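Local coordinates for protein 4-amino-4-deoxy-L-arabinose transferase or related glycosyltransferases of PMT family (Cupriavidus metallidurans, PDB 5EZM) that probably transfers aminoarabinose from a polyprenyl-phosphate carrier to lipid A, working as a zinc-binding integral membrane glycosyltransferase with a GT-C fold, at residues A[126-131]-A[175-180]; A[482-487]-A[502-507]; A[82-87]-A[256-261]; A[367-372]-A[433-438]; A[399-404]-A[562-567]. All blocks are in the same frame, centred on the assembly; numbering follows the deposited sequence.

Contact 1: residues A[126-131]-A[175-180]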
# COMPACT_ATOMS: atom_id res chain seq x y z
N MET A 126 5.07 -18.05 5.33
CA MET A 126 5.01 -19.22 6.19
C MET A 126 5.21 -20.52 5.42
O MET A 126 5.42 -21.57 6.04
CB MET A 126 3.71 -19.25 6.99
CG MET A 126 2.43 -19.14 6.19
SD MET A 126 1.04 -18.78 7.29
CE MET A 126 1.03 -20.24 8.33
N MET A 127 5.19 -20.48 4.09
CA MET A 127 5.61 -21.64 3.32
C MET A 127 7.12 -21.84 3.44
O MET A 127 7.59 -22.94 3.76
CB MET A 127 5.21 -21.50 1.85
CG MET A 127 5.71 -22.64 0.99
SD MET A 127 5.23 -22.55 -0.74
CE MET A 127 6.02 -21.01 -1.23
N ALA A 128 7.89 -20.78 3.20
CA ALA A 128 9.34 -20.87 3.39
C ALA A 128 9.68 -21.19 4.84
O ALA A 128 10.57 -22.00 5.11
CB ALA A 128 10.01 -19.57 2.94
N ALA A 129 8.98 -20.55 5.78
CA ALA A 129 9.20 -20.84 7.19
C ALA A 129 8.94 -22.31 7.50
O ALA A 129 9.73 -22.95 8.20
CB ALA A 129 8.32 -19.95 8.06
N ARG A 130 7.84 -22.86 6.97
CA ARG A 130 7.54 -24.27 7.21
C ARG A 130 8.59 -25.17 6.60
O ARG A 130 8.96 -26.20 7.18
CB ARG A 130 6.15 -24.62 6.66
N ARG A 131 9.11 -24.80 5.43
CA ARG A 131 10.14 -25.60 4.78
C ARG A 131 11.42 -25.64 5.60
O ARG A 131 11.97 -26.71 5.87
CB ARG A 131 10.41 -25.06 3.38
CG ARG A 131 11.46 -25.82 2.59
CD ARG A 131 11.00 -27.24 2.29
NE ARG A 131 11.76 -27.83 1.19
CZ ARG A 131 11.66 -29.10 0.82
NH1 ARG A 131 10.85 -29.92 1.46
NH2 ARG A 131 12.39 -29.55 -0.20
N MET A 175 13.15 -17.92 -3.41
CA MET A 175 14.59 -18.11 -3.30
C MET A 175 14.93 -19.06 -2.15
O MET A 175 15.80 -19.92 -2.29
CB MET A 175 15.29 -16.77 -3.11
CG MET A 175 16.77 -16.87 -2.80
SD MET A 175 17.74 -17.65 -4.10
CE MET A 175 19.40 -17.37 -3.50
N LEU A 176 14.25 -18.91 -1.01
CA LEU A 176 14.52 -19.80 0.12
C LEU A 176 14.08 -21.23 -0.19
O LEU A 176 14.77 -22.18 0.17
CB LEU A 176 13.83 -19.28 1.38
CG LEU A 176 14.29 -17.91 1.89
CD1 LEU A 176 13.62 -17.58 3.22
CD2 LEU A 176 15.80 -17.85 2.02
N MET A 177 12.93 -21.39 -0.85
CA MET A 177 12.46 -22.73 -1.20
C MET A 177 13.43 -23.41 -2.16
O MET A 177 13.67 -24.62 -2.05
CB MET A 177 11.07 -22.66 -1.82
CG MET A 177 9.97 -22.16 -0.89
SD MET A 177 9.61 -23.30 0.46
CE MET A 177 9.14 -24.78 -0.43
N GLY A 178 13.98 -22.65 -3.12
CA GLY A 178 14.86 -23.24 -4.11
C GLY A 178 16.23 -23.61 -3.59
O GLY A 178 16.94 -24.40 -4.23
N GLN A 179 16.64 -23.06 -2.44
CA GLN A 179 17.95 -23.33 -1.88
C GLN A 179 17.91 -24.35 -0.75
O GLN A 179 18.90 -24.48 -0.02
CB GLN A 179 18.59 -22.03 -1.40
CG GLN A 179 18.83 -21.02 -2.51
CD GLN A 179 19.67 -21.59 -3.64
OE1 GLN A 179 20.66 -22.28 -3.40
NE2 GLN A 179 19.27 -21.30 -4.87
N HIS A 180 16.81 -25.07 -0.59
CA HIS A 180 16.77 -26.12 0.42
C HIS A 180 17.47 -27.36 -0.11
O HIS A 180 17.19 -27.80 -1.23
CB HIS A 180 15.33 -26.45 0.80
CG HIS A 180 15.21 -27.22 2.08
ND1 HIS A 180 15.35 -28.59 2.14
CD2 HIS A 180 14.96 -26.82 3.35
CE1 HIS A 180 15.20 -28.99 3.39
NE2 HIS A 180 14.95 -27.94 4.14

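Contact 2: residues A[482-487]-A[502-507]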
# COMPACT_ATOMS: atom_id res chain seq x y z
N PRO A 482 -17.24 19.14 -19.38
CA PRO A 482 -15.94 19.23 -18.73
C PRO A 482 -16.09 19.45 -17.23
O PRO A 482 -17.04 20.08 -16.76
CB PRO A 482 -15.29 20.45 -19.40
CG PRO A 482 -16.10 20.73 -20.61
CD PRO A 482 -17.48 20.27 -20.30
N LEU A 483 -15.14 18.90 -16.48
CA LEU A 483 -15.01 19.17 -15.05
C LEU A 483 -13.58 19.67 -14.85
O LEU A 483 -12.65 18.89 -14.64
CB LEU A 483 -15.31 17.93 -14.22
CG LEU A 483 -15.13 18.09 -12.71
CD1 LEU A 483 -16.08 19.15 -12.16
CD2 LEU A 483 -15.30 16.76 -11.99
N TYR A 484 -13.42 20.99 -14.93
CA TYR A 484 -12.09 21.59 -14.85
C TYR A 484 -11.52 21.45 -13.45
O TYR A 484 -12.21 21.67 -12.45
CB TYR A 484 -12.14 23.06 -15.25
CG TYR A 484 -12.60 23.31 -16.66
CD1 TYR A 484 -11.75 23.08 -17.74
CD2 TYR A 484 -13.87 23.80 -16.92
CE1 TYR A 484 -12.16 23.32 -19.03
CE2 TYR A 484 -14.29 24.04 -18.21
CZ TYR A 484 -13.43 23.80 -19.26
OH TYR A 484 -13.85 24.04 -20.55
N GLY A 485 -10.24 21.09 -13.38
CA GLY A 485 -9.51 21.13 -12.13
C GLY A 485 -8.64 22.37 -12.08
O GLY A 485 -7.54 22.38 -12.62
N VAL A 486 -9.14 23.42 -11.44
CA VAL A 486 -8.47 24.71 -11.45
C VAL A 486 -7.31 24.70 -10.46
O VAL A 486 -7.50 25.00 -9.27
CB VAL A 486 -9.46 25.85 -11.14
CG1 VAL A 486 -8.81 27.20 -11.40
CG2 VAL A 486 -10.72 25.68 -11.96
N GLN A 487 -6.12 24.34 -10.94
CA GLN A 487 -4.93 24.23 -10.11
C GLN A 487 -5.18 23.34 -8.89
O GLN A 487 -4.77 23.65 -7.77
CB GLN A 487 -4.42 25.61 -9.69
CG GLN A 487 -3.83 26.40 -10.84
CD GLN A 487 -3.21 27.71 -10.39
OE1 GLN A 487 -3.61 28.29 -9.38
NE2 GLN A 487 -2.22 28.18 -11.14
N MET A 502 -10.50 17.81 -16.26
CA MET A 502 -9.73 18.52 -17.28
C MET A 502 -8.81 19.50 -16.57
O MET A 502 -9.27 20.53 -16.07
CB MET A 502 -10.64 19.23 -18.28
CG MET A 502 -9.85 20.03 -19.30
SD MET A 502 -10.83 20.48 -20.74
CE MET A 502 -11.29 18.85 -21.33
N MET A 503 -7.52 19.17 -16.52
CA MET A 503 -6.58 19.92 -15.70
C MET A 503 -6.42 21.34 -16.23
O MET A 503 -6.27 21.56 -17.44
CB MET A 503 -5.23 19.21 -15.66
CG MET A 503 -5.27 17.90 -14.90
SD MET A 503 -5.94 18.10 -13.23
CE MET A 503 -4.74 19.20 -12.49
N VAL A 504 -6.45 22.30 -15.31
CA VAL A 504 -6.30 23.72 -15.62
C VAL A 504 -5.11 24.25 -14.83
O VAL A 504 -5.08 24.13 -13.60
CB VAL A 504 -7.57 24.51 -15.28
CG1 VAL A 504 -7.33 26.00 -15.44
CG2 VAL A 504 -8.73 24.06 -16.15
N GLY A 505 -4.15 24.83 -15.54
CA GLY A 505 -2.97 25.37 -14.89
C GLY A 505 -2.01 24.30 -14.41
O GLY A 505 -1.81 23.30 -15.10
N GLN A 506 -1.42 24.50 -13.23
CA GLN A 506 -0.44 23.56 -12.70
C GLN A 506 -1.06 22.18 -12.50
O GLN A 506 -1.93 22.00 -11.64
CB GLN A 506 0.15 24.08 -11.39
CG GLN A 506 0.83 25.44 -11.50
CD GLN A 506 2.23 25.37 -12.08
OE1 GLN A 506 2.54 24.50 -12.90
NE2 GLN A 506 3.09 26.29 -11.65
N ALA A 507 -0.62 21.21 -13.29
CA ALA A 507 -1.18 19.87 -13.28
C ALA A 507 -0.51 18.95 -12.27
O ALA A 507 -0.87 17.77 -12.19
CB ALA A 507 -1.11 19.25 -14.67

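Contact 3: residues A[82-87]-A[256-261]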
# COMPACT_ATOMS: atom_id res chain seq x y z
N ALA A 82 -7.43 11.15 -18.06
CA ALA A 82 -7.32 11.23 -19.51
C ALA A 82 -5.92 11.63 -19.96
O ALA A 82 -5.66 11.74 -21.16
CB ALA A 82 -8.36 12.20 -20.08
N LEU A 83 -5.01 11.83 -19.01
CA LEU A 83 -3.65 12.27 -19.32
C LEU A 83 -2.65 11.16 -19.05
O LEU A 83 -2.79 10.39 -18.10
CB LEU A 83 -3.28 13.51 -18.50
CG LEU A 83 -4.15 14.74 -18.72
CD1 LEU A 83 -3.72 15.83 -17.75
CD2 LEU A 83 -4.06 15.21 -20.16
N LYS A 84 -1.62 11.10 -19.90
CA LYS A 84 -0.58 10.09 -19.76
C LYS A 84 0.07 10.16 -18.39
O LYS A 84 0.45 11.24 -17.93
CB LYS A 84 0.47 10.25 -20.85
CG LYS A 84 -0.02 9.99 -22.26
CD LYS A 84 1.10 10.13 -23.26
CE LYS A 84 0.65 9.76 -24.66
NZ LYS A 84 1.79 9.70 -25.63
N TYR A 85 0.17 9.01 -17.73
CA TYR A 85 0.79 8.89 -16.41
C TYR A 85 1.87 7.82 -16.52
O TYR A 85 1.57 6.63 -16.52
CB TYR A 85 -0.26 8.53 -15.36
CG TYR A 85 0.25 8.59 -13.94
CD1 TYR A 85 0.51 9.81 -13.32
CD2 TYR A 85 0.45 7.43 -13.20
CE1 TYR A 85 0.97 9.87 -12.01
CE2 TYR A 85 0.90 7.48 -11.89
CZ TYR A 85 1.16 8.70 -11.30
OH TYR A 85 1.61 8.76 -10.00
N PHE A 86 3.12 8.26 -16.64
CA PHE A 86 4.26 7.36 -16.82
C PHE A 86 5.15 7.31 -15.59
O PHE A 86 6.35 7.06 -15.70
CB PHE A 86 5.07 7.77 -18.04
CG PHE A 86 4.34 7.62 -19.34
CD1 PHE A 86 3.26 6.75 -19.45
CD2 PHE A 86 4.72 8.35 -20.46
CE1 PHE A 86 2.58 6.60 -20.66
CE2 PHE A 86 4.05 8.21 -21.67
CZ PHE A 86 2.98 7.34 -21.77
N GLU A 87 4.59 7.54 -14.40
CA GLU A 87 5.38 7.51 -13.18
C GLU A 87 5.42 6.13 -12.53
O GLU A 87 6.23 5.92 -11.61
CB GLU A 87 4.87 8.56 -12.17
CG GLU A 87 4.58 9.95 -12.77
CD GLU A 87 5.48 11.10 -12.26
OE1 GLU A 87 6.37 10.88 -11.41
OE2 GLU A 87 5.30 12.25 -12.72
N VAL A 256 7.11 1.99 -27.90
CA VAL A 256 6.84 2.16 -29.32
C VAL A 256 5.66 3.10 -29.52
O VAL A 256 5.75 4.07 -30.28
CB VAL A 256 6.58 0.79 -29.99
CG1 VAL A 256 5.87 0.98 -31.32
CG2 VAL A 256 7.88 0.04 -30.17
N ARG A 257 4.55 2.84 -28.84
CA ARG A 257 3.38 3.70 -28.97
C ARG A 257 3.65 5.11 -28.46
O ARG A 257 3.11 6.08 -29.01
CB ARG A 257 2.18 3.09 -28.24
CG ARG A 257 1.74 1.75 -28.79
CD ARG A 257 0.49 1.26 -28.08
NE ARG A 257 0.09 -0.08 -28.51
CZ ARG A 257 -0.91 -0.77 -27.97
NH1 ARG A 257 -1.62 -0.24 -26.97
NH2 ARG A 257 -1.20 -1.98 -28.42
N ASN A 258 4.49 5.24 -27.43
CA ASN A 258 4.83 6.54 -26.85
C ASN A 258 6.34 6.66 -26.78
O ASN A 258 6.97 6.23 -25.81
CB ASN A 258 4.20 6.70 -25.46
CG ASN A 258 2.77 6.21 -25.42
OD1 ASN A 258 1.87 6.87 -25.93
ND2 ASN A 258 2.56 5.04 -24.82
N PRO A 259 6.96 7.25 -27.81
CA PRO A 259 8.43 7.36 -27.81
C PRO A 259 9.01 8.09 -26.62
O PRO A 259 10.17 7.84 -26.25
CB PRO A 259 8.72 8.11 -29.12
CG PRO A 259 7.55 7.80 -29.99
CD PRO A 259 6.37 7.72 -29.07
N GLU A 260 8.24 8.98 -25.99
CA GLU A 260 8.75 9.74 -24.85
C GLU A 260 8.74 8.94 -23.55
O GLU A 260 9.20 9.47 -22.53
CB GLU A 260 7.93 11.02 -24.67
CG GLU A 260 6.51 10.82 -24.13
CD GLU A 260 5.54 10.27 -25.16
OE1 GLU A 260 5.94 10.04 -26.31
OE2 GLU A 260 4.35 10.06 -24.81
N PHE A 261 8.26 7.70 -23.56
CA PHE A 261 8.12 6.96 -22.31
C PHE A 261 9.47 6.59 -21.69
O PHE A 261 9.68 6.90 -20.51
CB PHE A 261 7.26 5.71 -22.51
CG PHE A 261 7.26 4.78 -21.33
CD1 PHE A 261 6.30 4.91 -20.33
CD2 PHE A 261 8.21 3.78 -21.21
CE1 PHE A 261 6.30 4.05 -19.24
CE2 PHE A 261 8.22 2.92 -20.11
CZ PHE A 261 7.26 3.06 -19.13

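Contact 4: residues A[367-372]-A[433-438]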
# COMPACT_ATOMS: atom_id res chain seq x y z
N LEU A 367 10.76 -19.40 22.28
CA LEU A 367 10.36 -18.78 23.54
C LEU A 367 9.72 -19.79 24.48
O LEU A 367 8.88 -20.60 24.06
CB LEU A 367 9.40 -17.63 23.29
CG LEU A 367 9.95 -16.44 22.49
CD1 LEU A 367 8.89 -15.35 22.38
CD2 LEU A 367 11.21 -15.91 23.14
N SER A 368 10.10 -19.73 25.75
CA SER A 368 9.42 -20.45 26.81
C SER A 368 8.15 -19.69 27.19
O SER A 368 7.93 -18.56 26.76
CB SER A 368 10.35 -20.60 28.01
OG SER A 368 10.74 -19.34 28.50
N PRO A 369 7.27 -20.31 27.99
CA PRO A 369 6.08 -19.56 28.46
C PRO A 369 6.42 -18.30 29.23
O PRO A 369 5.72 -17.28 29.07
CB PRO A 369 5.35 -20.59 29.32
CG PRO A 369 5.70 -21.89 28.70
CD PRO A 369 7.13 -21.75 28.23
N ARG A 370 7.46 -18.32 30.06
CA ARG A 370 7.77 -17.14 30.87
C ARG A 370 8.24 -15.97 30.01
O ARG A 370 7.90 -14.81 30.29
CB ARG A 370 8.83 -17.49 31.92
CG ARG A 370 9.08 -16.38 32.94
CD ARG A 370 10.03 -16.84 34.02
NE ARG A 370 10.31 -15.79 34.99
CZ ARG A 370 9.58 -15.55 36.08
NH1 ARG A 370 8.50 -16.28 36.33
NH2 ARG A 370 9.92 -14.57 36.90
N SER A 371 9.01 -16.26 28.95
CA SER A 371 9.48 -15.20 28.06
C SER A 371 8.31 -14.53 27.35
O SER A 371 8.22 -13.30 27.28
CB SER A 371 10.48 -15.77 27.05
OG SER A 371 11.66 -16.22 27.68
N TRP A 372 7.41 -15.34 26.80
CA TRP A 372 6.22 -14.76 26.19
C TRP A 372 5.39 -14.00 27.21
O TRP A 372 4.76 -12.99 26.87
CB TRP A 372 5.37 -15.84 25.51
CG TRP A 372 4.17 -15.25 24.87
CD1 TRP A 372 2.86 -15.52 25.16
CD2 TRP A 372 4.15 -14.25 23.84
NE1 TRP A 372 2.03 -14.76 24.37
CE2 TRP A 372 2.80 -13.97 23.55
CE3 TRP A 372 5.15 -13.57 23.14
CZ2 TRP A 372 2.43 -13.04 22.59
CZ3 TRP A 372 4.78 -12.65 22.18
CH2 TRP A 372 3.43 -12.39 21.92
N ARG A 433 -1.93 -23.02 28.48
CA ARG A 433 -2.12 -24.08 27.49
C ARG A 433 -1.00 -24.11 26.45
O ARG A 433 -1.09 -24.90 25.50
CB ARG A 433 -3.47 -23.91 26.80
N GLY A 434 0.03 -23.29 26.60
CA GLY A 434 1.13 -23.29 25.66
C GLY A 434 1.45 -21.92 25.10
O GLY A 434 0.63 -20.99 25.19
N VAL A 435 2.64 -21.77 24.51
CA VAL A 435 3.03 -20.48 23.96
C VAL A 435 2.26 -20.19 22.68
O VAL A 435 1.79 -19.07 22.46
CB VAL A 435 4.55 -20.43 23.74
CG1 VAL A 435 4.94 -19.20 22.93
CG2 VAL A 435 5.28 -20.43 25.07
N LEU A 436 2.12 -21.19 21.81
CA LEU A 436 1.48 -20.97 20.51
C LEU A 436 0.04 -20.48 20.62
O LEU A 436 -0.31 -19.52 19.93
CB LEU A 436 1.57 -22.25 19.67
CG LEU A 436 0.86 -22.21 18.31
CD1 LEU A 436 1.29 -21.00 17.50
CD2 LEU A 436 1.12 -23.50 17.55
N PRO A 437 -0.85 -21.08 21.44
CA PRO A 437 -2.20 -20.51 21.55
C PRO A 437 -2.21 -19.09 22.09
O PRO A 437 -2.97 -18.24 21.60
CB PRO A 437 -2.92 -21.49 22.48
CG PRO A 437 -1.84 -22.15 23.25
CD PRO A 437 -0.70 -22.28 22.28
N SER A 438 -1.38 -18.81 23.10
CA SER A 438 -1.30 -17.46 23.65
C SER A 438 -0.88 -16.46 22.58
O SER A 438 -1.47 -15.38 22.45
CB SER A 438 -0.33 -17.43 24.83
OG SER A 438 -0.33 -16.18 25.48

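Contact 5: residues A[399-404]-A[562-567]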
# COMPACT_ATOMS: atom_id res chain seq x y z
N ASN A 399 -4.74 18.89 7.65
CA ASN A 399 -5.12 18.70 6.25
C ASN A 399 -6.47 19.35 5.94
O ASN A 399 -7.27 18.82 5.17
CB ASN A 399 -5.12 17.22 5.87
CG ASN A 399 -3.74 16.60 5.95
OD1 ASN A 399 -3.52 15.65 6.70
ND2 ASN A 399 -2.81 17.13 5.17
N HIS A 400 -6.73 20.50 6.57
CA HIS A 400 -7.96 21.25 6.37
C HIS A 400 -9.19 20.42 6.72
O HIS A 400 -10.22 20.48 6.06
CB HIS A 400 -8.06 21.80 4.94
CG HIS A 400 -6.93 22.70 4.56
ND1 HIS A 400 -6.17 23.37 5.50
CD2 HIS A 400 -6.42 23.03 3.35
CE1 HIS A 400 -5.25 24.08 4.88
NE2 HIS A 400 -5.38 23.90 3.58
N ILE A 401 -9.07 19.62 7.78
CA ILE A 401 -10.17 18.82 8.31
C ILE A 401 -10.43 19.31 9.74
O ILE A 401 -9.53 19.28 10.58
CB ILE A 401 -9.86 17.32 8.30
CG1 ILE A 401 -9.62 16.83 6.87
CG2 ILE A 401 -10.99 16.53 8.95
CD1 ILE A 401 -10.83 16.95 5.97
N PRO A 402 -11.65 19.76 10.05
CA PRO A 402 -11.91 20.34 11.37
C PRO A 402 -11.68 19.36 12.51
O PRO A 402 -11.53 18.15 12.32
CB PRO A 402 -13.38 20.76 11.28
CG PRO A 402 -13.61 20.97 9.82
CD PRO A 402 -12.79 19.92 9.14
N ASN A 403 -11.68 19.91 13.72
CA ASN A 403 -11.31 19.14 14.90
C ASN A 403 -12.34 18.07 15.24
O ASN A 403 -11.99 17.04 15.82
CB ASN A 403 -11.11 20.08 16.09
CG ASN A 403 -11.02 19.34 17.41
OD1 ASN A 403 -11.96 19.36 18.21
ND2 ASN A 403 -9.89 18.68 17.65
N SER A 404 -13.61 18.30 14.90
CA SER A 404 -14.67 17.37 15.30
C SER A 404 -14.42 15.96 14.78
O SER A 404 -14.56 14.98 15.52
CB SER A 404 -16.03 17.89 14.81
OG SER A 404 -16.26 19.20 15.29
N ASP A 562 -17.40 21.23 0.29
CA ASP A 562 -17.04 20.57 1.54
C ASP A 562 -15.85 21.33 2.11
O ASP A 562 -15.60 22.49 1.76
CB ASP A 562 -16.80 19.07 1.33
CG ASP A 562 -15.74 18.78 0.29
OD1 ASP A 562 -14.69 19.44 0.31
OD2 ASP A 562 -15.96 17.88 -0.55
N TRP A 563 -15.09 20.68 2.99
CA TRP A 563 -14.01 21.39 3.67
C TRP A 563 -12.77 21.58 2.79
O TRP A 563 -11.94 22.43 3.11
CB TRP A 563 -13.62 20.65 4.94
CG TRP A 563 -14.67 20.69 5.99
CD1 TRP A 563 -15.40 19.64 6.47
CD2 TRP A 563 -15.12 21.84 6.71
NE1 TRP A 563 -16.27 20.07 7.44
CE2 TRP A 563 -16.13 21.42 7.60
CE3 TRP A 563 -14.77 23.20 6.68
CZ2 TRP A 563 -16.77 22.29 8.46
CZ3 TRP A 563 -15.42 24.07 7.53
CH2 TRP A 563 -16.42 23.61 8.41
N ARG A 564 -12.63 20.82 1.71
CA ARG A 564 -11.42 20.84 0.91
C ARG A 564 -11.63 21.31 -0.52
O ARG A 564 -10.64 21.53 -1.23
CB ARG A 564 -10.77 19.45 0.88
CG ARG A 564 -10.31 18.95 2.25
CD ARG A 564 -9.57 17.62 2.15
NE ARG A 564 -8.38 17.71 1.31
CZ ARG A 564 -8.31 17.28 0.06
NH1 ARG A 564 -9.36 16.72 -0.51
NH2 ARG A 564 -7.18 17.41 -0.63
N ARG A 565 -12.87 21.48 -0.97
CA ARG A 565 -13.11 21.79 -2.37
C ARG A 565 -14.39 22.59 -2.53
O ARG A 565 -15.35 22.43 -1.76
CB ARG A 565 -13.16 20.51 -3.22
CG ARG A 565 -14.05 19.42 -2.63
CD ARG A 565 -14.14 18.17 -3.49
NE ARG A 565 -12.94 17.34 -3.47
CZ ARG A 565 -12.58 16.55 -2.46
NH1 ARG A 565 -13.31 16.47 -1.36
NH2 ARG A 565 -11.47 15.83 -2.55
N VAL A 566 -14.39 23.46 -3.53
CA VAL A 566 -15.56 24.18 -4.01
C VAL A 566 -15.79 23.74 -5.45
O VAL A 566 -14.85 23.70 -6.26
CB VAL A 566 -15.37 25.71 -3.94
CG1 VAL A 566 -16.65 26.43 -4.35
CG2 VAL A 566 -14.93 26.12 -2.55
N VAL A 567 -17.04 23.39 -5.77
CA VAL A 567 -17.42 22.89 -7.09
C VAL A 567 -18.47 23.83 -7.65
O VAL A 567 -19.56 23.98 -7.08
CB VAL A 567 -17.95 21.45 -7.03
CG1 VAL A 567 -18.29 20.96 -8.43
CG2 VAL A 567 -16.93 20.54 -6.37

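Contact 1: residues A[126-131]-A[175-180]
Leu176 comes first on the second segment and meets helix 112-133 at one small residue: its CB and CD1 both lie 4.1 Å from Ala128 CB. The backbone carbonyl of Leu176 accepts a hydrogen bond from the indole of Trp132, one residue beyond the first segment. Met177 carries most of the middle. With CG beside its own backbone N (chi1 -65°) and two further bends, its thioether curls back to the neighbouring helix, where Met177 SD rests 3.5 Å from Arg131 CB and 4.0 Å from Met127 CG. The Met127 chain meets it at about a right angle, so the two chains cross rather than run alongside one another. Beyond Met177 the chain leads to His180, whose ring lies against Arg131. The arginine, with CG anti to its backbone N (chi1 180°), lays its side chain over one face of that ring. Arg131 CD sits 4.2 Å from the His180 ring centroid in a CH-pi contact, and Arg131 NE is 3.6 Å from His180 CG, with the guanidinium and ring tilted by 37°. His180 ND1 is meanwhile bonded to the backbone N of Asp182, which restrains the ring's rotation. Bound lipid also touches Arg131. This is side-by-side packing of two helices of the GT-C fold near their C-terminal ends, with the thioether contacts inside and the arginine-over-histidine CH-pi contact beyond them.

Contact 2: residues A[482-487]-A[502-507]
A beta-alpha-beta unit of the C-terminal domain brings strands 483-486 and 502-504 together as parallel neighbours, helix 493-497 lying between them in the chain. Strand 502-504 is at one end of the mixed sheet, while 483-486 is also bonded to strand 539-542. Four hydrogen bonds hold the pair in register. Gly485 gives its N to Met502 O (2.9 Å) and takes Val504 N on its O (2.9 Å), so both polar backbone atoms of this residue face strand 502-504. Met502 N to Leu483 O and Gln487 N to Val504 O close the ladder at either end. Tyr484, Val486, Met502 and Val504 share the face covered by helix 525-534, where Phe528 meets the Tyr484 ring edge-to-face. Tyr484 and Met502 run side by side. The sulfur approaches the ring obliquely in a Met-aromatic contact, Met502 SD 3.6 Å from Tyr484 CE1, while two residues on from Met502, on the same face, Val504 CG2 touches Tyr484 CD1 at 3.6 Å.

Contact 3: residues A[82-87]-A[256-261]
The zinc-site loop of this GT-C enzyme is joined here to the end of a membrane helix: segment 82-87 finishes at Glu87, whose OE2 binds the metal together with His268 and His270, and segment 256-261 leaves helix 236-257 through a type I beta turn from Asn258 to Phe261. The polar half is built on Lys84. Its chain is fully extended beyond CG and reaches tip to tip toward Asn258, whose OD1 takes Lys84 NZ at 2.8 Å from above the carbonyl plane. The same NZ forms a salt bridge with Glu260 OE2, 2.7 Å away, on the syn lone pair of that oxygen. Glu260 gets there through its crowded first torsion (chi1 73°) and a bend at chi2, crossing the lysine at about a right angle. Asn258 is itself steadied by ND2 bonding to Val254 O in the preceding helix turn. The aromatic half is Phe86, enclosed on both faces: Lys84 CB lies over one and Phe261 over the other, while Glu260 OE2 stands at its edge, 3.7 Å from Phe86 CE2. Phe261 in turn meets Trp250 and Phe265. Its ring presents an edge to the Phe86 face in a T-shaped pair, planes at 77° and centroids 5.1 Å apart, with Phe261 CD1 set 3.5 Å from Phe86 CG.

Contact 4: residues A[367-372]-A[433-438]
Trp372 extends from helix 369-389 with CG anti to its backbone N (chi1 -179°), a torsion that swings the indole across to helix 435-456. Trp372 CB passes Val435 CG1 at 4.3 Å. Next along the ring, Trp372 CD1 comes to 3.7 Å from Ser438 CB, and Trp372 NE1 ends 3.0 Å from Ser438 OG, which stands at the indole edge, in its plane. The N-H is bent well off the line to that oxygen (129°), so the hydrogen bond is weak. Ser438 OG has a stronger partner in the backbone carbonyl of Ala427, to which it donates while accepting from the tryptophan; the hydroxyl thus links the indole to the preceding membrane helix, 403-430. Further round, Tyr442 meets the indole edge-to-face. The two segments are the first turns of two membrane helices of the GT-C fold, with Ser368 and Gly434 at their N-cap positions, and bound lipid touches Pro437 of the second. One turn before Ser438, Val435 packs between the helix starts. Val435 CG2, anti to the carbonyl carbon, lies against the backbone where the first helix begins, 3.5 Å from Pro369 N and 3.7 Å from Leu367 O, and touches the proline ring at Pro369 CD (3.9 Å). Arg136 of helix 135-147 packs against Val435 as well, and Leu431, in the loop before the second helix, touches both Pro369 and Trp372.

Contact 5: residues A[399-404]-A[562-567]
Two consecutive residues with positive phi, Asn399 and His400, turn the chain ahead of helix 403-430, and the loop 562-565 approaches it no closer than 6.5 Å between the CA atoms of Ile401 and Trp563. The main side-chain contact is Pro402 on Trp563. Pro402 CG sits over the face of the indole, 3.5 Å from the centroid of the Trp563 five-membered ring and 18° off the normal, a CH-pi contact, and Pro402 CD lies 3.7 Å from Trp563 CD1. At the root of the side chain, Trp563 CB lies 3.6 Å from His400 O. Arg564 adds its aliphatic part, Arg564 CD resting 4.1 Å from Ile401 CD1. The loop is shaped from within: Asp562 OD1 accepts Arg564 N in an Asx turn, and its OD2 forms a salt bridge with Arg565 NH1. With Asp562 and Arg565 paired to each other, and Arg565 also to Asp490, the two loops meet mainly through proline on indole and aliphatic carbon, with backbone carbonyls alongside, so the join rests on shape more than on charge.

How the contacts relate
Contacts 1, 2 and 3 are largely buried, contact 4 is partly so, and contact 5 lies at the surface. Contacts 1 and 4 join ends of membrane helices on the same side of the chain's centre, about 25 Å apart between centres, and rely mostly on apolar packing. Contacts 2 and 5 reach the same C-terminal sheet, but backbone hydrogen bonds pair strands in contact 2, whereas in contact 5 mainly apolar contact ties a membrane-domain loop to the C-terminal domain. Contact 3, alone in having a salt bridge across its segments, is beside the zinc site and touches contact 2, Met503 CG lying 3.9 Å from Leu83 CD1. Contacts 4 and 5 interlace along the chain through helices 369-389, 403-430 and 435-456.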